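PDB 7JRM: F5/8 type C domain protein from Clostridium perfringens, which probably binds carbohydrate on mucins, as a carbohydrate-binding module with adjoining domains of ZmpB, an O-glycopeptidase that recognises and hydrolyses mucin. Local coordinates for residues E20-M25 with R75-T80; N356-L361 with Q376-A381; K404-T409 with F447-F452. All blocks are in the same frame, centred on the assembly; numbering follows the deposited sequence.

In the fold
Contact 1 stands alone: its centre lies about 69 Å from that of contact 2 and about 66 Å from that of contact 3, across the centre of the chain. Contacts 2 and 3 are neighbours with centres about 11 Å apart, and they touch where Phe452 meets Leu361, Val358 and Gln378; both reach one mixed sheet. All three are partly buried, mixing buried with exposed residues. In contact 1 a loop packs on a sheet face through aliphatic tips and one arginine bond. Contact 2 anchors a loop to a strand through carbonyl and amide groups, whereas contact 3 pairs two strand ends, apolar beneath and charged with water at the margin.

Contact 1. Residues E20-M25 with R75-T80; sequences EKVDLM and RTIAVT
Arg75 reaches across to the main-chain oxygen of Leu24, and its course can be followed atom by atom. From CB, the first torsion sets CG between the backbone N and the carbonyl carbon (chi1 58°), and the chain bends at chi2. CB, CG and CD cross the gap without touching segment 20-25. NE lies 4.1 Å from Leu24 O but donates its hydrogen bond to Tyr61 OH. At the tip, NH2 donates to Leu24 O at 2.9 Å, with an N-H...O angle of 159°. Leu24 O lies in the guanidinium plane, while NH2 sits above the carbonyl plane, 60° out of it. Tyr61 OH also bonds Leu24 O, so this oxygen has two partners. NH1 bonds Glu12 O and NH2 also bonds Lys26 O, which together fix the rotation of the guanidinium group.

The rest is aliphatic. Leu24 CD2 meets Ile77 CD1 at 3.8 Å, the two side chains crossing at about a right angle. Val22 divides its branches: CG2 lies 4.1 Å from Val79 CG2, and CG1 is 4.4 Å from Ile77 CG2, a looser approach. With the CA atoms of Leu24 and Ile77 8.0 Å apart, the backbones run nearly antiparallel but are too far apart to pair.

Both segments belong to the Ig-like region. Strand 70-79 is an inner strand of its sheet, hydrogen-bonded to Leu14 and Tyr16 along one edge and to Phe57 and Val59 along the other, while the loop carrying 20-25, between strands 14-16 and 29-32, packs over one face.

Contact 2. Residues N356-L361 with Q376-A381; sequences NEVKDL and QEQFIA
The flat carboxamide of Gln378 meets Val358 through its oxygen: Val358 N donates to Gln378 OE1 at 3.1 Å (N-H...O angle 164°), on an in-plane lone pair. Gln378 NE2 bonds Met353 O, so both amide ends are held. The Phe379 ring has Ala381 N over one face, offset toward the rim.

A bend at chi2 (-75°) places CD of Gln378 near Asn356, where OE1 comes 3.2 Å from Asn356 CB. Phe379 N makes the one backbone hydrogen bond between the segments, donating to Asn356 O at 3.0 Å, and Phe379 O receives a CA-H...O contact from Glu357 CA at 3.3 Å. A water donates to Glu357 OE1 and Phe379 O, 3.0 Å from each. Ile380 CD1 packs 3.7 Å from Lys359 CB, the two side chains crossing at about a right angle. Ile380 CD1 also lies 3.4 Å from Val358 O.

Asn356 turns its amide away: ND2 bonds Asp354 O and Leu333 O while OD1 accepts from Val336 N, consistent with the asparagine of a leucine-rich repeat. The chemistry implies a loop tied to its strand by a backbone bond, a glutamine amide and a water, with a methyl group, not a donor, against the buried Val358 O.

Contact 3. Residues K404-T409 with F447-F452; sequences KNVAKT and FEDEGF
Ala407 and Phe447 form an antiparallel, non-hydrogen-bonded pair, their CA atoms 4.1 Å apart, and a classic beta bulge follows it, with Lys408 and Thr409 both facing Leu446. The strand segments diverge markedly (127° between their directions), and the next bond is only weak: Glu448 N to Val406 O at 3.4 Å. Just before the pair, Asn405 OD1 accepts from Ala407 N, which makes an Asx turn leading into the strand.

Val406 is the apolar centre. Its CG1, anti to the carbonyl carbon (chi1 -65°), lies 3.6 Å from Asp449 CG, with the two side chains at about a right angle. Its CG2 approaches Phe447 CD2 obliquely at 3.8 Å and comes more loosely near Phe452. Phe447 in turn sets CE2 over the centre of the Phe452 ring, 3.3 Å above its plane, while Phe452 CG lies at the edge of the Phe447 ring.

Charge gathers at the margin. Lys408 crosses Glu448 with its aliphatic part, CE standing 3.3 Å from Glu448 O, but NZ is too far from Glu448 OE2 for a salt bridge. A water accepts from Lys408 NZ at 2.8 Å and weakly from Lys404 NZ, and donates to Asp449 OD1. Lys404 NZ is 4.3 Å from Asp449 OD1, beyond a salt bridge, yet Asp449 probably offsets part of the positive charge of the two lysines; its OD2 is held by Asn400 ND2.

Within the mixed sheet, strand 440-449 lies between 407-413 and 452-461, turning into the latter at Glu450 and Gly451. Beyond 452-461 comes strand 372-384, whose Ile380 touches Phe447 and whose Ala375 and Gln378 touch Phe452.

Contact 1. Residues E20-M25 with R75-T80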
loop_
_atom_site.group_PDB
_atom_site.type_symbol
_atom_site.label_atom_id
_atom_site.label_comp_id
_atom_site.label_asym_id
_atom_site.label_seq_id
_atom_site.Cartn_x
_atom_site.Cartn_y
_atom_site.Cartn_z
ATOM N N GLU A 20 -11.781 -2.831 10.926
ATOM C CA GLU A 20 -12.211 -2.010 12.047
ATOM C C GLU A 20 -11.207 -2.085 13.192
ATOM O O GLU A 20 -10.543 -3.104 13.399
ATOM C CB GLU A 20 -13.594 -2.447 12.534
ATOM C CG GLU A 20 -14.711 -2.165 11.541
ATOM C CD GLU A 20 -16.030 -2.793 11.949
ATOM O OE1 GLU A 20 -16.020 -3.948 12.424
ATOM O OE2 GLU A 20 -17.076 -2.131 11.792
ATOM N N LYS A 21 -11.103 -0.985 13.933
ATOM C CA LYS A 21 -10.217 -0.916 15.089
ATOM C C LYS A 21 -10.914 -1.532 16.295
ATOM O O LYS A 21 -11.980 -1.065 16.709
ATOM C CB LYS A 21 -9.820 0.531 15.372
ATOM C CG LYS A 21 -8.845 0.695 16.527
ATOM C CD LYS A 21 -7.524 0.003 16.239
ATOM C CE LYS A 21 -6.412 0.547 17.122
ATOM N NZ LYS A 21 -5.172 -0.274 17.023
ATOM N N VAL A 22 -10.314 -2.575 16.859
ATOM C CA VAL A 22 -10.928 -3.309 17.961
ATOM C C VAL A 22 -10.710 -2.538 19.257
ATOM O O VAL A 22 -9.570 -2.280 19.656
ATOM C CB VAL A 22 -10.360 -4.732 18.062
ATOM C CG1 VAL A 22 -10.624 -5.316 19.444
ATOM C CG2 VAL A 22 -10.960 -5.619 16.982
ATOM N N ASP A 23 -11.807 -2.162 19.909
ATOM C CA ASP A 23 -11.773 -1.550 21.232
ATOM C C ASP A 23 -12.135 -2.626 22.249
ATOM O O ASP A 23 -13.297 -3.033 22.345
ATOM C CB ASP A 23 -12.732 -0.363 21.312
ATOM C CG ASP A 23 -12.706 0.322 22.667
ATOM O OD1 ASP A 23 -11.716 0.146 23.408
ATOM O OD2 ASP A 23 -13.676 1.040 22.988
ATOM N N LEU A 24 -11.136 -3.089 23.003
ATOM C CA LEU A 24 -11.353 -4.179 23.950
ATOM C C LEU A 24 -12.267 -3.784 25.100
ATOM O O LEU A 24 -12.774 -4.667 25.801
ATOM C CB LEU A 24 -10.012 -4.668 24.500
ATOM C CG LEU A 24 -9.120 -5.439 23.528
ATOM C CD1 LEU A 24 -7.849 -5.882 24.224
ATOM C CD2 LEU A 24 -9.859 -6.633 22.946
ATOM N N MET A 25 -12.489 -2.489 25.312
ATOM C CA MET A 25 -13.335 -2.003 26.392
ATOM C C MET A 25 -14.708 -1.559 25.907
ATOM O O MET A 25 -15.485 -1.010 26.696
ATOM C CB MET A 25 -12.640 -0.854 27.123
ATOM C CG MET A 25 -11.285 -1.221 27.702
ATOM S SD MET A 25 -11.431 -2.285 29.147
ATOM C CE MET A 25 -12.654 -1.380 30.091
ATOM N N ARG A 75 -16.467 -12.052 28.152
ATOM C CA ARG A 75 -17.162 -11.904 26.881
ATOM C C ARG A 75 -16.188 -12.213 25.754
ATOM O O ARG A 75 -14.968 -12.119 25.917
ATOM C CB ARG A 75 -17.757 -10.497 26.720
ATOM C CG ARG A 75 -16.741 -9.365 26.802
ATOM C CD ARG A 75 -16.317 -8.892 25.418
ATOM N NE ARG A 75 -15.648 -7.595 25.455
ATOM C CZ ARG A 75 -16.267 -6.429 25.301
ATOM N NH1 ARG A 75 -17.577 -6.392 25.100
ATOM N NH2 ARG A 75 -15.575 -5.299 25.349
ATOM N N THR A 76 -16.742 -12.584 24.605
ATOM C CA THR A 76 -15.952 -12.924 23.432
ATOM C C THR A 76 -16.006 -11.799 22.405
ATOM O O THR A 76 -17.005 -11.086 22.289
ATOM C CB THR A 76 -16.443 -14.227 22.797
ATOM O OG1 THR A 76 -17.803 -14.071 22.371
ATOM C CG2 THR A 76 -16.353 -15.374 23.794
ATOM N N ILE A 77 -14.912 -11.646 21.662
ATOM C CA ILE A 77 -14.798 -10.639 20.612
ATOM C C ILE A 77 -14.350 -11.340 19.339
ATOM O O ILE A 77 -13.244 -11.889 19.285
ATOM C CB ILE A 77 -13.818 -9.516 20.987
ATOM C CG1 ILE A 77 -14.318 -8.758 22.218
ATOM C CG2 ILE A 77 -13.623 -8.567 19.813
ATOM C CD1 ILE A 77 -13.478 -7.553 22.579
ATOM N N ALA A 78 -15.201 -11.318 18.318
ATOM C CA ALA A 78 -14.927 -11.985 17.055
ATOM C C ALA A 78 -14.484 -10.974 16.005
ATOM O O ALA A 78 -15.055 -9.886 15.894
ATOM C CB ALA A 78 -16.159 -12.744 16.560
ATOM N N VAL A 79 -13.463 -11.343 15.237
ATOM C CA VAL A 79 -12.958 -10.532 14.133
ATOM C C VAL A 79 -13.208 -11.320 12.856
ATOM O O VAL A 79 -12.526 -12.320 12.591
ATOM C CB VAL A 79 -11.470 -10.193 14.298
ATOM C CG1 VAL A 79 -10.975 -9.385 13.108
ATOM C CG2 VAL A 79 -11.241 -9.435 15.599
ATOM N N THR A 80 -14.180 -10.877 12.064
ATOM C CA THR A 80 -14.674 -11.629 10.921
ATOM C C THR A 80 -14.426 -10.865 9.626
ATOM O O THR A 80 -13.984 -9.713 9.627
ATOM C CB THR A 80 -16.170 -11.934 11.074
ATOM O OG1 THR A 80 -16.910 -10.706 11.075
ATOM C CG2 THR A 80 -16.429 -12.671 12.380
#

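Contact 2. Residues N356-L361 with Q376-A381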
loop_
_atom_site.group_PDB
_atom_site.type_symbol
_atom_site.label_atom_id
_atom_site.label_comp_id
_atom_site.label_asym_id
_atom_site.label_seq_id
_atom_site.Cartn_x
_atom_site.Cartn_y
_atom_site.Cartn_z
ATOM N N ASN A 356 35.043 21.820 -21.815
ATOM C CA ASN A 356 35.748 20.560 -21.655
ATOM C C ASN A 356 35.849 19.866 -23.017
ATOM O O ASN A 356 35.653 20.492 -24.065
ATOM C CB ASN A 356 35.041 19.707 -20.595
ATOM C CG ASN A 356 35.541 19.991 -19.191
ATOM O OD1 ASN A 356 36.246 19.177 -18.594
ATOM N ND2 ASN A 356 35.177 21.151 -18.657
ATOM N N GLU A 357 36.158 18.571 -23.014
ATOM C CA GLU A 357 36.388 17.808 -24.236
ATOM C C GLU A 357 35.569 16.525 -24.237
ATOM O O GLU A 357 36.062 15.452 -24.596
ATOM C CB GLU A 357 37.873 17.499 -24.411
ATOM C CG GLU A 357 38.791 18.692 -24.181
ATOM C CD GLU A 357 40.253 18.302 -24.088
ATOM O OE1 GLU A 357 40.647 17.310 -24.735
ATOM O OE2 GLU A 357 41.009 18.988 -23.367
ATOM N N VAL A 358 34.300 16.616 -23.846
ATOM C CA VAL A 358 33.430 15.453 -23.707
ATOM C C VAL A 358 32.467 15.399 -24.883
ATOM O O VAL A 358 31.882 16.417 -25.276
ATOM C CB VAL A 358 32.667 15.491 -22.368
ATOM C CG1 VAL A 358 31.762 14.276 -22.232
ATOM C CG2 VAL A 358 33.642 15.567 -21.206
ATOM N N LYS A 359 32.296 14.201 -25.445
ATOM C CA LYS A 359 31.370 13.967 -26.545
ATOM C C LYS A 359 30.321 12.914 -26.209
ATOM O O LYS A 359 29.575 12.492 -27.101
ATOM C CB LYS A 359 32.136 13.549 -27.804
ATOM C CG LYS A 359 32.770 12.170 -27.701
ATOM C CD LYS A 359 33.331 11.708 -29.034
ATOM C CE LYS A 359 33.897 10.301 -28.935
ATOM N NZ LYS A 359 34.601 9.895 -30.182
ATOM N N ASP A 360 30.241 12.480 -24.952
ATOM C CA ASP A 360 29.347 11.391 -24.570
ATOM C C ASP A 360 28.892 11.626 -23.136
ATOM O O ASP A 360 29.689 11.491 -22.204
ATOM C CB ASP A 360 30.047 10.041 -24.711
ATOM C CG ASP A 360 29.099 8.869 -24.554
ATOM O OD1 ASP A 360 29.578 7.715 -24.564
ATOM O OD2 ASP A 360 27.880 9.096 -24.422
ATOM N N LEU A 361 27.617 11.971 -22.963
ATOM C CA LEU A 361 27.034 12.200 -21.647
ATOM C C LEU A 361 26.348 10.964 -21.079
ATOM O O LEU A 361 25.718 11.052 -20.020
ATOM C CB LEU A 361 26.032 13.356 -21.703
ATOM C CG LEU A 361 26.518 14.712 -22.209
ATOM C CD1 LEU A 361 25.464 15.778 -21.948
ATOM C CD2 LEU A 361 27.838 15.089 -21.560
ATOM N N GLN A 376 28.533 23.282 -21.969
ATOM C CA GLN A 376 28.474 24.070 -23.190
ATOM C C GLN A 376 29.870 24.327 -23.744
ATOM O O GLN A 376 30.850 24.424 -22.999
ATOM C CB GLN A 376 27.766 25.401 -22.939
ATOM C CG GLN A 376 26.285 25.271 -22.630
ATOM C CD GLN A 376 25.492 26.481 -23.078
ATOM O OE1 GLN A 376 25.892 27.621 -22.840
ATOM N NE2 GLN A 376 24.361 26.241 -23.730
ATOM N N GLU A 377 29.945 24.429 -25.072
ATOM C CA GLU A 377 31.164 24.802 -25.791
ATOM C C GLU A 377 32.301 23.814 -25.517
ATOM O O GLU A 377 33.386 24.175 -25.056
ATOM C CB GLU A 377 31.580 26.236 -25.448
ATOM C CG GLU A 377 30.663 27.296 -26.035
ATOM C CD GLU A 377 31.100 28.705 -25.694
ATOM O OE1 GLU A 377 32.322 28.938 -25.570
ATOM O OE2 GLU A 377 30.223 29.582 -25.549
ATOM N N GLN A 378 32.031 22.548 -25.820
ATOM C CA GLN A 378 33.061 21.526 -25.762
ATOM C C GLN A 378 33.927 21.578 -27.018
ATOM O O GLN A 378 33.562 22.173 -28.035
ATOM C CB GLN A 378 32.437 20.137 -25.619
ATOM C CG GLN A 378 31.393 20.030 -24.521
ATOM C CD GLN A 378 32.008 20.004 -23.137
ATOM O OE1 GLN A 378 32.818 19.133 -22.823
ATOM N NE2 GLN A 378 31.623 20.961 -22.300
ATOM N N PHE A 379 35.096 20.947 -26.934
ATOM C CA PHE A 379 35.965 20.774 -28.094
ATOM C C PHE A 379 36.626 19.409 -27.988
ATOM O O PHE A 379 37.440 19.182 -27.088
ATOM C CB PHE A 379 37.017 21.877 -28.192
ATOM C CG PHE A 379 38.016 21.649 -29.287
ATOM C CD1 PHE A 379 37.645 21.778 -30.615
ATOM C CD2 PHE A 379 39.318 21.280 -28.993
ATOM C CE1 PHE A 379 38.557 21.560 -31.629
ATOM C CE2 PHE A 379 40.235 21.061 -30.002
ATOM C CZ PHE A 379 39.853 21.200 -31.322
ATOM N N ILE A 380 36.289 18.512 -28.906
ATOM C CA ILE A 380 36.794 17.146 -28.903
ATOM C C ILE A 380 37.674 16.989 -30.136
ATOM O O ILE A 380 37.174 16.848 -31.258
ATOM C CB ILE A 380 35.660 16.116 -28.884
ATOM C CG1 ILE A 380 34.638 16.472 -27.801
ATOM C CG2 ILE A 380 36.215 14.719 -28.656
ATOM C CD1 ILE A 380 33.336 17.026 -28.344
ATOM N N ALA A 381 38.988 17.018 -29.934
ATOM C CA ALA A 381 39.944 16.767 -31.009
ATOM C C ALA A 381 39.940 15.275 -31.314
ATOM O O ALA A 381 40.585 14.485 -30.622
ATOM C CB ALA A 381 41.333 17.252 -30.614
HETATM O O HOH W 1 39.878 17.471 -27.604
#

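Contact 3. Residues K404-T409 with F447-F452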
loop_
_atom_site.group_PDB
_atom_site.type_symbol
_atom_site.label_atom_id
_atom_site.label_comp_id
_atom_site.label_asym_id
_atom_site.label_seq_id
_atom_site.Cartn_x
_atom_site.Cartn_y
_atom_site.Cartn_z
ATOM N N LYS A 404 21.033 9.969 -27.302
ATOM C CA LYS A 404 20.610 10.440 -28.613
ATOM C C LYS A 404 21.719 11.261 -29.259
ATOM O O LYS A 404 22.368 12.075 -28.597
ATOM C CB LYS A 404 19.334 11.279 -28.498
ATOM C CG LYS A 404 19.052 12.169 -29.699
ATOM C CD LYS A 404 17.611 12.655 -29.701
ATOM C CE LYS A 404 17.469 13.958 -30.472
ATOM N NZ LYS A 404 17.991 15.121 -29.702
ATOM N N ASN A 405 21.936 11.034 -30.553
ATOM C CA ASN A 405 22.905 11.820 -31.304
ATOM C C ASN A 405 22.379 13.238 -31.490
ATOM O O ASN A 405 21.302 13.439 -32.064
ATOM C CB ASN A 405 23.186 11.166 -32.655
ATOM C CG ASN A 405 24.329 11.829 -33.400
ATOM O OD1 ASN A 405 25.002 12.715 -32.871
ATOM N ND2 ASN A 405 24.557 11.400 -34.635
ATOM N N VAL A 406 23.133 14.220 -31.005
ATOM C CA VAL A 406 22.727 15.618 -31.066
ATOM C C VAL A 406 23.603 16.411 -32.035
ATOM O O VAL A 406 23.653 17.637 -31.961
ATOM C CB VAL A 406 22.722 16.257 -29.668
ATOM C CG1 VAL A 406 21.663 15.605 -28.791
ATOM C CG2 VAL A 406 24.096 16.144 -29.026
ATOM N N ALA A 407 24.296 15.729 -32.944
ATOM C CA ALA A 407 25.116 16.417 -33.930
ATOM C C ALA A 407 24.236 17.196 -34.899
ATOM O O ALA A 407 23.176 16.722 -35.321
ATOM C CB ALA A 407 25.989 15.419 -34.688
ATOM N N LYS A 408 24.681 18.401 -35.257
ATOM C CA LYS A 408 23.873 19.329 -36.041
ATOM C C LYS A 408 24.482 19.587 -37.415
ATOM O O LYS A 408 23.904 19.188 -38.428
ATOM C CB LYS A 408 23.686 20.640 -35.272
ATOM C CG LYS A 408 22.944 20.487 -33.956
ATOM C CD LYS A 408 21.628 19.750 -34.148
ATOM C CE LYS A 408 20.933 19.509 -32.819
ATOM N NZ LYS A 408 19.965 18.381 -32.896
ATOM N N THR A 409 25.635 20.248 -37.483
ATOM C CA THR A 409 26.194 20.723 -38.741
ATOM C C THR A 409 27.546 20.075 -38.997
ATOM O O THR A 409 28.428 20.101 -38.132
ATOM C CB THR A 409 26.337 22.249 -38.731
ATOM O OG1 THR A 409 25.039 22.851 -38.647
ATOM C CG2 THR A 409 27.032 22.732 -39.993
ATOM N N PHE A 447 27.419 20.516 -32.781
ATOM C CA PHE A 447 26.325 19.875 -32.068
ATOM C C PHE A 447 25.835 20.797 -30.962
ATOM O O PHE A 447 26.604 21.586 -30.406
ATOM C CB PHE A 447 26.739 18.509 -31.498
ATOM C CG PHE A 447 27.602 18.589 -30.268
ATOM C CD1 PHE A 447 28.980 18.675 -30.380
ATOM C CD2 PHE A 447 27.038 18.548 -29.002
ATOM C CE1 PHE A 447 29.778 18.737 -29.254
ATOM C CE2 PHE A 447 27.831 18.614 -27.872
ATOM C CZ PHE A 447 29.202 18.707 -27.998
ATOM N N GLU A 448 24.545 20.688 -30.652
ATOM C CA GLU A 448 23.939 21.489 -29.600
ATOM C C GLU A 448 22.747 20.740 -29.021
ATOM O O GLU A 448 22.063 19.990 -29.722
ATOM C CB GLU A 448 23.511 22.870 -30.117
ATOM C CG GLU A 448 22.295 22.854 -31.032
ATOM C CD GLU A 448 22.251 24.054 -31.960
ATOM O OE1 GLU A 448 22.104 25.188 -31.459
ATOM O OE2 GLU A 448 22.361 23.862 -33.190
ATOM N N ASP A 449 22.518 20.948 -27.728
ATOM C CA ASP A 449 21.400 20.344 -27.015
ATOM C C ASP A 449 21.158 21.167 -25.755
ATOM O O ASP A 449 21.808 22.192 -25.528
ATOM C CB ASP A 449 21.678 18.871 -26.694
ATOM C CG ASP A 449 20.408 18.077 -26.438
ATOM O OD1 ASP A 449 19.416 18.287 -27.167
ATOM O OD2 ASP A 449 20.404 17.244 -25.508
ATOM N N GLU A 450 20.213 20.711 -24.933
ATOM C CA GLU A 450 19.902 21.396 -23.684
ATOM C C GLU A 450 21.111 21.389 -22.758
ATOM O O GLU A 450 21.365 20.401 -22.061
ATOM C CB GLU A 450 18.696 20.747 -23.000
ATOM C CG GLU A 450 18.316 21.385 -21.671
ATOM C CD GLU A 450 18.286 22.900 -21.736
ATOM O OE1 GLU A 450 19.237 23.537 -21.236
ATOM O OE2 GLU A 450 17.310 23.454 -22.286
ATOM N N GLY A 451 21.866 22.485 -22.753
ATOM C CA GLY A 451 23.045 22.605 -21.923
ATOM C C GLY A 451 24.266 21.862 -22.417
ATOM O O GLY A 451 25.295 21.875 -21.731
ATOM N N PHE A 452 24.192 21.217 -23.581
ATOM C CA PHE A 452 25.296 20.429 -24.122
ATOM C C PHE A 452 25.565 20.891 -25.548
ATOM O O PHE A 452 24.737 20.679 -26.438
ATOM C CB PHE A 452 24.976 18.935 -24.080
ATOM C CG PHE A 452 26.127 18.055 -24.475
ATOM C CD1 PHE A 452 27.410 18.324 -24.028
ATOM C CD2 PHE A 452 25.924 16.951 -25.287
ATOM C CE1 PHE A 452 28.470 17.512 -24.389
ATOM C CE2 PHE A 452 26.978 16.135 -25.649
ATOM C CZ PHE A 452 28.252 16.416 -25.199
HETATM O O HOH W 2 18.804 18.158 -30.369
#